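Local coordinates for protein sphingomyelinase-c (Listeria ivanovii, PDB 1ZWX) that belongs to the DNase I-like endonuclease/exonuclease/phosphatase family, folding as a single chain whose two mixed beta-sheets are flanked by helices, at residues 197-200 with 201-204; 158-161 with 162-165; 168-171 with 172-176; 55-58 with 59-62. One frame throughout, in Å; residues are numbered along the deposited sequence. Where two conformers were deposited one is given.

Contact 1 of 4, residues 197-200 with 201-204; sequences NVNY and GTDE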
loop_
_atom_site.group_PDB
_atom_site.type_symbol
_atom_site.label_atom_id
_atom_site.label_comp_id
_atom_site.label_asym_id
_atom_site.label_seq_id
_atom_site.Cartn_x
_atom_site.Cartn_y
_atom_site.Cartn_z
ATOM N N ASN A 197 0.759 7.268 -5.226
ATOM C CA ASN A 197 0.093 7.855 -6.419
ATOM C C ASN A 197 0.853 9.106 -6.950
ATOM O O ASN A 197 0.289 9.996 -7.577
ATOM C CB ASN A 197 -1.380 8.135 -6.127
ATOM C CG ASN A 197 -2.299 7.045 -6.666
ATOM O OD1 ASN A 197 -2.129 6.588 -7.808
ATOM N ND2 ASN A 197 -3.255 6.619 -5.866
ATOM N N VAL A 198 2.149 9.143 -6.663
ATOM C CA VAL A 198 3.050 10.189 -7.146
ATOM C C VAL A 198 4.117 9.488 -7.973
ATOM O O VAL A 198 4.850 8.626 -7.467
ATOM C CB VAL A 198 3.657 10.986 -5.986
ATOM C CG1 VAL A 198 4.734 12.024 -6.494
ATOM C CG2 VAL A 198 2.579 11.662 -5.179
ATOM N N ASN A 199 4.175 9.829 -9.264
ATOM C CA ASN A 199 5.099 9.222 -10.186
ATOM C C ASN A 199 6.539 9.716 -9.933
ATOM O O ASN A 199 6.782 10.926 -9.761
ATOM C CB ASN A 199 4.624 9.499 -11.638
ATOM C CG ASN A 199 5.387 8.705 -12.678
ATOM O OD1 ASN A 199 5.910 7.619 -12.421
ATOM N ND2 ASN A 199 5.454 9.256 -13.884
ATOM N N TYR A 200 7.465 8.764 -9.861
ATOM C CA TYR A 200 8.850 9.028 -9.515
ATOM C C TYR A 200 9.467 10.015 -10.495
ATOM O O TYR A 200 9.177 9.961 -11.687
ATOM C CB TYR A 200 9.683 7.739 -9.566
ATOM C CG TYR A 200 11.154 8.011 -9.300
ATOM C CD1 TYR A 200 11.585 8.400 -8.022
ATOM C CD2 TYR A 200 12.109 7.921 -10.326
ATOM C CE1 TYR A 200 12.949 8.670 -7.754
ATOM C CE2 TYR A 200 13.470 8.194 -10.076
ATOM C CZ TYR A 200 13.873 8.567 -8.797
ATOM O OH TYR A 200 15.202 8.848 -8.534
ATOM N N GLY A 201 10.301 10.905 -9.967
ATOM C CA GLY A 201 11.142 11.764 -10.788
ATOM C C GLY A 201 10.422 12.957 -11.371
ATOM O O GLY A 201 10.917 13.564 -12.310
ATOM N N THR A 202 9.254 13.285 -10.829
ATOM C CA THR A 202 8.467 14.430 -11.289
ATOM C C THR A 202 8.669 15.544 -10.282
ATOM O O THR A 202 9.273 15.313 -9.211
ATOM C CB THR A 202 6.958 14.090 -11.368
ATOM O OG1 THR A 202 6.503 13.545 -10.108
ATOM C CG2 THR A 202 6.660 13.119 -12.505
ATOM N N ASP A 203 8.191 16.757 -10.615
ATOM C CA ASP A 203 8.125 17.845 -9.641
ATOM C C ASP A 203 7.350 17.419 -8.392
ATOM O O ASP A 203 7.764 17.730 -7.270
ATOM C CB ASP A 203 7.454 19.093 -10.220
ATOM C CG ASP A 203 8.343 19.843 -11.214
ATOM O OD1 ASP A 203 9.514 19.467 -11.425
ATOM O OD2 ASP A 203 7.848 20.824 -11.805
ATOM N N GLU A 204 6.211 16.742 -8.594
ATOM C CA GLU A 204 5.384 16.291 -7.475
ATOM C C GLU A 204 6.183 15.307 -6.585
ATOM O O GLU A 204 6.053 15.344 -5.376
ATOM C CB GLU A 204 4.072 15.641 -7.930
ATOM C CG GLU A 204 3.125 15.409 -6.738
ATOM C CD GLU A 204 1.798 14.746 -7.098
ATOM O OE1 GLU A 204 0.880 14.743 -6.259
ATOM O OE2 GLU A 204 1.683 14.248 -8.198
HETATM O O HOH W 1 2.961 12.043 -10.263
#
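A type II beta turn from Asn199 to Thr202 leads into the helix 203-212, and the hydroxyl of Thr202 reaches back to the start of the turn. Thr202 OG1 donates to Asn199 O at 2.7 Å, lying in the carbonyl plane with a C=O...O angle of 157°. With chi1 at 53° the hydroxyl stands between the backbone N and the carbonyl carbon of its own residue, a rotamer that also lets OG1 cap Tyr205 N in the first turn of the helix. Gly201, at positive phi, sets its CA over the face of the Tyr200 ring, 4.1 Å from the centroid, a CH-pi contact; Tyr205 meets the same ring edge-to-face. At the second residue of the helix, Glu204 crosses Val198 obliquely: Val198 CG1 rests 3.6 Å from Glu204 C, and Val198 CG2 lies 3.7 Å from Glu204 OE1, the oxygen salt-bridged to Arg168. The other carboxylate oxygen, OE2, takes a bond from a water that in turn accepts from Asn199 N at 2.7 Å. A beta turn running straight into a threonine N-cap is here the entry to helix 203-212 in this DNase I-like fold.

Contact 2 of 4, residues 158-161 with 162-165; sequences LISK and DTSR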
loop_
_atom_site.group_PDB
_atom_site.type_symbol
_atom_site.label_atom_id
_atom_site.label_comp_id
_atom_site.label_asym_id
_atom_site.label_seq_id
_atom_site.Cartn_x
_atom_site.Cartn_y
_atom_site.Cartn_z
ATOM N N LEU A 158 -12.131 12.950 -14.063
ATOM C CA LEU A 158 -13.032 14.065 -13.864
ATOM C C LEU A 158 -12.529 15.125 -12.875
ATOM O O LEU A 158 -13.269 16.048 -12.529
ATOM C CB LEU A 158 -14.410 13.570 -13.470
ATOM C CG LEU A 158 -15.143 12.765 -14.552
ATOM C CD1 LEU A 158 -16.589 12.501 -14.128
ATOM C CD2 LEU A 158 -15.069 13.478 -15.912
ATOM N N ILE A 159 -11.287 14.987 -12.410
ATOM C CA ILE A 159 -10.657 16.078 -11.640
ATOM C C ILE A 159 -9.330 16.429 -12.279
ATOM O O ILE A 159 -8.667 15.574 -12.859
ATOM C CB ILE A 159 -10.559 15.792 -10.097
ATOM C CG1 ILE A 159 -9.501 14.723 -9.785
ATOM C CG2 ILE A 159 -11.934 15.414 -9.525
ATOM C CD1 ILE A 159 -9.442 14.305 -8.343
ATOM N N SER A 160 -8.975 17.706 -12.264
ATOM C CA SER A 160 -7.744 18.121 -12.907
ATOM C C SER A 160 -6.574 17.554 -12.118
ATOM O O SER A 160 -6.718 17.215 -10.931
ATOM C CB SER A 160 -7.633 19.651 -12.957
ATOM O OG SER A 160 -7.463 20.164 -11.659
ATOM N N LYS A 161 -5.444 17.423 -12.790
ATOM C CA LYS A 161 -4.212 16.977 -12.139
ATOM C C LYS A 161 -3.730 17.978 -11.068
ATOM O O LYS A 161 -3.124 17.556 -10.092
ATOM C CB LYS A 161 -3.114 16.680 -13.183
ATOM C CG LYS A 161 -3.445 15.429 -14.014
ATOM C CD LYS A 161 -2.380 15.100 -15.067
ATOM C CE LYS A 161 -2.523 13.671 -15.624
ATOM N NZ LYS A 161 -3.882 13.320 -16.116
ATOM N N ASP A 162 -4.007 19.279 -11.226
ATOM C CA ASP A 162 -3.762 20.255 -10.130
ATOM C C ASP A 162 -4.550 19.931 -8.878
ATOM O O ASP A 162 -4.065 20.049 -7.738
ATOM C CB ASP A 162 -4.188 21.660 -10.537
ATOM C CG ASP A 162 -3.310 22.233 -11.587
ATOM O OD1 ASP A 162 -3.835 22.507 -12.700
ATOM O OD2 ASP A 162 -2.095 22.383 -11.309
ATOM N N THR A 163 -5.808 19.576 -9.095
ATOM C CA THR A 163 -6.685 19.203 -8.003
ATOM C C THR A 163 -6.206 17.882 -7.297
ATOM O O THR A 163 -6.114 17.823 -6.070
ATOM C CB THR A 163 -8.121 19.059 -8.507
ATOM O OG1 THR A 163 -8.630 20.364 -8.823
ATOM C CG2 THR A 163 -9.011 18.474 -7.400
ATOM N N SER A 164 -5.946 16.851 -8.071
ATOM C CA SER A 164 -5.501 15.584 -7.458
ATOM C C SER A 164 -4.123 15.791 -6.766
ATOM O O SER A 164 -3.891 15.279 -5.677
ATOM C CB SER A 164 -5.546 14.423 -8.451
ATOM O OG SER A 164 -4.772 14.671 -9.604
ATOM N N ARG A 165 -3.247 16.585 -7.365
ATOM C CA ARG A 165 -1.984 16.945 -6.683
ATOM C C ARG A 165 -2.170 17.683 -5.339
ATOM O O ARG A 165 -1.492 17.381 -4.314
ATOM C CB ARG A 165 -1.056 17.699 -7.668
ATOM C CG ARG A 165 0.222 18.272 -7.029
ATOM C CD ARG A 165 1.213 18.705 -8.113
ATOM N NE ARG A 165 2.497 19.127 -7.534
ATOM C CZ ARG A 165 3.542 19.568 -8.236
ATOM N NH1 ARG A 165 3.474 19.655 -9.567
ATOM N NH2 ARG A 165 4.654 19.932 -7.605
HETATM O O HOH W 2 -6.723 13.911 -11.704
#
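Ile159 and Ser160 meet Thr163 and Ser164 where the chain enters helix 161-182. From Ile159, CB touches the methyl CG2 of Thr163 at 4.1 Å; CG1 comes next, turned by chi1 of 72° into the position between backbone N and carbonyl carbon, and it leads toward Ser164. At the tip, CD1 packs on Ser164 CB at 3.9 Å, while Gln153, earlier in the same loop, touches the same isoleucine. The isoleucine thus lies against the first turn as a small apolar patch beside an otherwise polar cap. Ser160 is the N-cap residue: its OG and Thr163 OG1 are hydrogen-bonded at 3.1 Å, and either hydroxyl could be the donor. Its carbonyl starts the helical pattern, with Ser164 N donating to Ser160 O at 3.0 Å in the carbonyl plane; Arg165 N follows by donating to Lys161 O at 2.9 Å. Ser164 OG, buried, accepts from a water at 3.0 Å that also lies close to Ile159 O, and it is hydrogen-bonded to Asp155 as well. Arg165 extends away from the turn to a salt bridge with Asp207 on helix 203-212. Hydroxyls, a water and Asp155 thus meet the polar groups at the helix start, while Ile159 covers its apolar side.

Contact 3 of 4, residues 168-171 with 172-176; sequences RAEQ and MQEIQ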
loop_
_atom_site.group_PDB
_atom_site.type_symbol
_atom_site.label_atom_id
_atom_site.label_comp_id
_atom_site.label_asym_id
_atom_site.label_seq_id
_atom_site.Cartn_x
_atom_site.Cartn_y
_atom_site.Cartn_z
ATOM N N ARG A 168 -3.487 15.155 -2.716
ATOM C CA ARG A 168 -2.378 14.281 -2.251
ATOM C C ARG A 168 -1.429 15.035 -1.330
ATOM O O ARG A 168 -0.948 14.495 -0.352
ATOM C CB ARG A 168 -1.575 13.730 -3.393
ATOM C CG ARG A 168 -2.245 12.577 -4.113
ATOM C CD ARG A 168 -1.304 11.927 -5.055
ATOM N NE ARG A 168 -1.031 12.697 -6.278
ATOM C CZ ARG A 168 -1.743 12.630 -7.399
ATOM N NH1 ARG A 168 -2.792 11.792 -7.504
ATOM N NH2 ARG A 168 -1.371 13.395 -8.434
ATOM N N ALA A 169 -1.189 16.314 -1.632
ATOM C CA ALA A 169 -0.334 17.141 -0.802
ATOM C C ALA A 169 -0.960 17.354 0.571
ATOM O O ALA A 169 -0.230 17.312 1.586
ATOM C CB ALA A 169 -0.001 18.492 -1.531
ATOM N N GLU A 170 -2.291 17.502 0.636
ATOM C CA GLU A 170 -2.980 17.686 1.905
ATOM C C GLU A 170 -2.933 16.365 2.675
ATOM O O GLU A 170 -2.726 16.343 3.903
ATOM C CB GLU A 170 -4.429 18.139 1.697
ATOM C CG GLU A 170 -5.161 18.607 2.936
ATOM C CD GLU A 170 -5.700 17.439 3.816
ATOM O OE1 GLU A 170 -5.945 17.659 5.012
ATOM O OE2 GLU A 170 -5.873 16.319 3.311
ATOM N N GLN A 171 -3.102 15.263 1.949
ATOM C CA GLN A 171 -3.072 13.927 2.595
ATOM C C GLN A 171 -1.676 13.608 3.127
ATOM O O GLN A 171 -1.547 13.049 4.206
ATOM C CB GLN A 171 -3.537 12.861 1.589
ATOM C CG GLN A 171 -5.058 13.008 1.329
ATOM C CD GLN A 171 -5.556 12.052 0.263
ATOM O OE1 GLN A 171 -4.764 11.451 -0.443
ATOM N NE2 GLN A 171 -6.889 11.907 0.163
ATOM N N MET A 172 -0.631 13.960 2.377
ATOM C CA MET A 172 0.729 13.822 2.912
ATOM C C MET A 172 0.937 14.628 4.199
ATOM O O MET A 172 1.579 14.123 5.142
ATOM C CB MET A 172 1.790 14.136 1.861
ATOM C CG MET A 172 1.547 13.355 0.649
ATOM S SD MET A 172 2.752 12.701 -0.437
ATOM C CE MET A 172 1.670 11.833 -1.574
ATOM N N GLN A 173 0.400 15.853 4.249
ATOM C CA GLN A 173 0.422 16.647 5.471
ATOM C C GLN A 173 -0.317 15.961 6.616
ATOM O O GLN A 173 0.153 16.031 7.752
ATOM C CB GLN A 173 -0.145 18.074 5.306
ATOM C CG GLN A 173 -0.030 18.922 6.603
ATOM C CD GLN A 173 1.461 19.112 7.015
ATOM O OE1 GLN A 173 2.301 19.555 6.216
ATOM N NE2 GLN A 173 1.784 18.740 8.253
ATOM N N GLU A 174 -1.484 15.355 6.339
ATOM C CA GLU A 174 -2.195 14.614 7.395
ATOM C C GLU A 174 -1.277 13.584 8.062
ATOM O O GLU A 174 -1.315 13.448 9.270
ATOM C CB GLU A 174 -3.480 13.954 6.880
ATOM C CG GLU A 174 -4.574 14.976 6.473
ATOM C CD GLU A 174 -5.955 14.332 6.267
ATOM O OE1 GLU A 174 -6.303 13.422 7.027
ATOM O OE2 GLU A 174 -6.686 14.737 5.337
ATOM N N ILE A 175 -0.462 12.905 7.263
ATOM C CA ILE A 175 0.479 11.894 7.752
ATOM C C ILE A 175 1.567 12.557 8.631
ATOM O O ILE A 175 1.839 12.120 9.759
ATOM C CB ILE A 175 1.081 11.143 6.597
ATOM C CG1 ILE A 175 0.001 10.238 5.916
ATOM C CG2 ILE A 175 2.312 10.310 7.017
ATOM C CD1 ILE A 175 0.492 9.642 4.608
ATOM N N GLN A 176 2.157 13.633 8.122
ATOM C CA GLN A 176 3.193 14.328 8.910
ATOM C C GLN A 176 2.657 14.949 10.170
ATOM O O GLN A 176 3.351 14.954 11.174
ATOM C CB GLN A 176 3.958 15.345 8.073
ATOM C CG GLN A 176 5.325 14.859 7.584
ATOM C CD GLN A 176 6.270 14.372 8.706
ATOM O OE1 GLN A 176 6.323 14.941 9.792
ATOM N NE2 GLN A 176 7.011 13.301 8.424
#
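Arg168 O accepts a hydrogen bond from Met172 N at 2.8 Å, with an N-H...O angle of 164°. This is the i to i+4 pattern of helix 161-182, the helix of a beta-alpha-beta unit between strands 143-151 and 189-193. Gln173 N to Ala169 O, Glu174 N to Glu170 O and Ile175 N to Gln171 O continue it. Met172, in the one of its two deposited conformers given, lies toward Met208, Leu211 and Leu212 of helix 203-212. The guanidinium of Arg168 leads away from Met172 to salt bridges with Glu204 and Asp155. The amide of buried Gln171 is held at both ends, OE1 by Gln153 N and NE2 by Arg121 O. On another face Glu170 bends at chi2 (-80°), which carries its carboxylate along the helix to that of Glu174. Their planes stand 66° apart. Glu174 is bound outside the helix too, OE1 to His117 and OE2 to the backbone N of Gln120. One of the two acids probably holds a proton, for Glu170 OE2 and Glu174 OE2 come within 2.7 Å of each other.

Contact 4 of 4, residues 55-58 with 59-62; sequences AFDT and SASH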
loop_
_atom_site.group_PDB
_atom_site.type_symbol
_atom_site.label_atom_id
_atom_site.label_comp_id
_atom_site.label_asym_id
_atom_site.label_seq_id
_atom_site.Cartn_x
_atom_site.Cartn_y
_atom_site.Cartn_z
ATOM N N ALA A 55 -7.462 -3.505 -0.702
ATOM C CA ALA A 55 -8.203 -4.642 -0.110
ATOM C C ALA A 55 -9.595 -4.134 0.209
ATOM O O ALA A 55 -9.948 -3.922 1.372
ATOM C CB ALA A 55 -7.474 -5.141 1.163
ATOM N N PHE A 56 -10.396 -3.909 -0.839
ATOM C CA PHE A 56 -11.692 -3.253 -0.683
ATOM C C PHE A 56 -12.841 -4.266 -0.522
ATOM O O PHE A 56 -13.714 -4.109 0.349
ATOM C CB PHE A 56 -12.037 -2.370 -1.903
ATOM C CG PHE A 56 -11.220 -1.113 -2.039
ATOM C CD1 PHE A 56 -10.520 -0.874 -3.219
ATOM C CD2 PHE A 56 -11.169 -0.167 -1.021
ATOM C CE1 PHE A 56 -9.793 0.295 -3.378
ATOM C CE2 PHE A 56 -10.422 1.016 -1.179
ATOM C CZ PHE A 56 -9.743 1.229 -2.349
ATOM N N ASP A 57 -12.856 -5.280 -1.380
ATOM C CA ASP A 57 -13.983 -6.235 -1.385
ATOM C C ASP A 57 -14.034 -6.927 -0.046
ATOM O O ASP A 57 -13.033 -7.495 0.385
ATOM C CB ASP A 57 -13.779 -7.300 -2.447
ATOM C CG ASP A 57 -14.948 -8.266 -2.504
ATOM O OD1 ASP A 57 -14.758 -9.472 -2.236
ATOM O OD2 ASP A 57 -16.060 -7.786 -2.812
ATOM N N THR A 58 -15.197 -6.924 0.596
ATOM C CA THR A 58 -15.309 -7.479 1.931
ATOM C C THR A 58 -14.822 -8.944 2.017
ATOM O O THR A 58 -13.968 -9.270 2.849
ATOM C CB THR A 58 -16.755 -7.323 2.455
ATOM O OG1 THR A 58 -17.040 -5.927 2.593
ATOM C CG2 THR A 58 -16.908 -7.984 3.789
ATOM N N SER A 59 -15.357 -9.813 1.153
ATOM C CA SER A 59 -15.024 -11.253 1.179
ATOM C C SER A 59 -13.608 -11.598 0.762
ATOM O O SER A 59 -12.954 -12.395 1.440
ATOM C CB SER A 59 -16.011 -12.073 0.330
ATOM O OG SER A 59 -17.323 -11.851 0.800
ATOM N N ALA A 60 -13.133 -11.029 -0.346
ATOM C CA ALA A 60 -11.805 -11.349 -0.852
ATOM C C ALA A 60 -10.734 -10.834 0.120
ATOM O O ALA A 60 -9.701 -11.475 0.308
ATOM C CB ALA A 60 -11.587 -10.768 -2.234
ATOM N N SER A 61 -10.994 -9.681 0.733
ATOM C CA SER A 61 -10.017 -9.062 1.651
ATOM C C SER A 61 -9.987 -9.888 2.938
ATOM O O SER A 61 -8.912 -10.216 3.425
ATOM C CB SER A 61 -10.414 -7.623 1.953
ATOM O OG SER A 61 -10.326 -6.878 0.738
ATOM N N HIS A 62 -11.163 -10.253 3.448
ATOM C CA HIS A 62 -11.229 -11.188 4.588
ATOM C C HIS A 62 -10.497 -12.485 4.286
ATOM O O HIS A 62 -9.678 -12.949 5.093
ATOM C CB HIS A 62 -12.671 -11.431 5.028
ATOM C CG HIS A 62 -12.808 -12.467 6.106
ATOM N ND1 HIS A 62 -13.149 -13.780 5.837
ATOM C CD2 HIS A 62 -12.637 -12.391 7.450
ATOM C CE1 HIS A 62 -13.191 -14.463 6.970
ATOM N NE2 HIS A 62 -12.896 -13.643 7.964
HETATM O O HOH W 3 -17.604 -9.256 -1.015
#
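Asp57 and Ala60 meet in a helix N-cap: Asp57 OD1 accepts from Ala60 N at 2.9 Å, with an N-H...O angle of 163°. The donor comes to the anti side of that oxygen and stands 25° out of the carboxylate plane. Ala60 CB lies against the same oxygen at 3.4 Å. A chi1 of -178° sets Asp57 CG opposite the backbone N and swings the carboxylate across the start of the helix. The backbone oxygen of Asp57 closes the first turn, accepting from Ser61 N at 3.0 Å; Ser61 OG also appears to donate to it, though that hydroxyl is crowded in the model and its place is less sure. Thr58 O then takes a bond from His62 N at 3.0 Å. A water donates to Asp57 OD2 at 2.8 Å and accepts from Ser59 N at 3.2 Å, joining the second carboxylate oxygen to the first turn. Around this shell, Arg23 forms a salt bridge with OD1 and probably steadies the negative charge of the cap. Farther out, Ala60 and Ser59 lie against Met32 of helix 31-39, while the backbone of Ala55, at the end of strand 49-55, bonds to Gly102, so the cap sits between that strand and helix 58-67.

How the contacts relate
From the N terminus, contact 4 comes first, closing the short connection from strand 49-55 to helix 58-67 beside one sheet. Contact 2 follows where the loop from strand 143-151 enters helix 161-182, and contact 3 lies farther along that helix, shortly after contact 2 at the helix start. Contact 1 closes the loop after strand 189-193 at the start of helix 203-212. None nests within or crosses another along the chain. In space, contact 1 touches both contact 2, through packing of Glu204 on Arg165, and contact 3, through the salt bridge of Glu204 OE1 to Arg168 NE, so helices 161-182 and 203-212 are tied together. Contact 4 stays apart, its centre about 29 Å from that of contact 1.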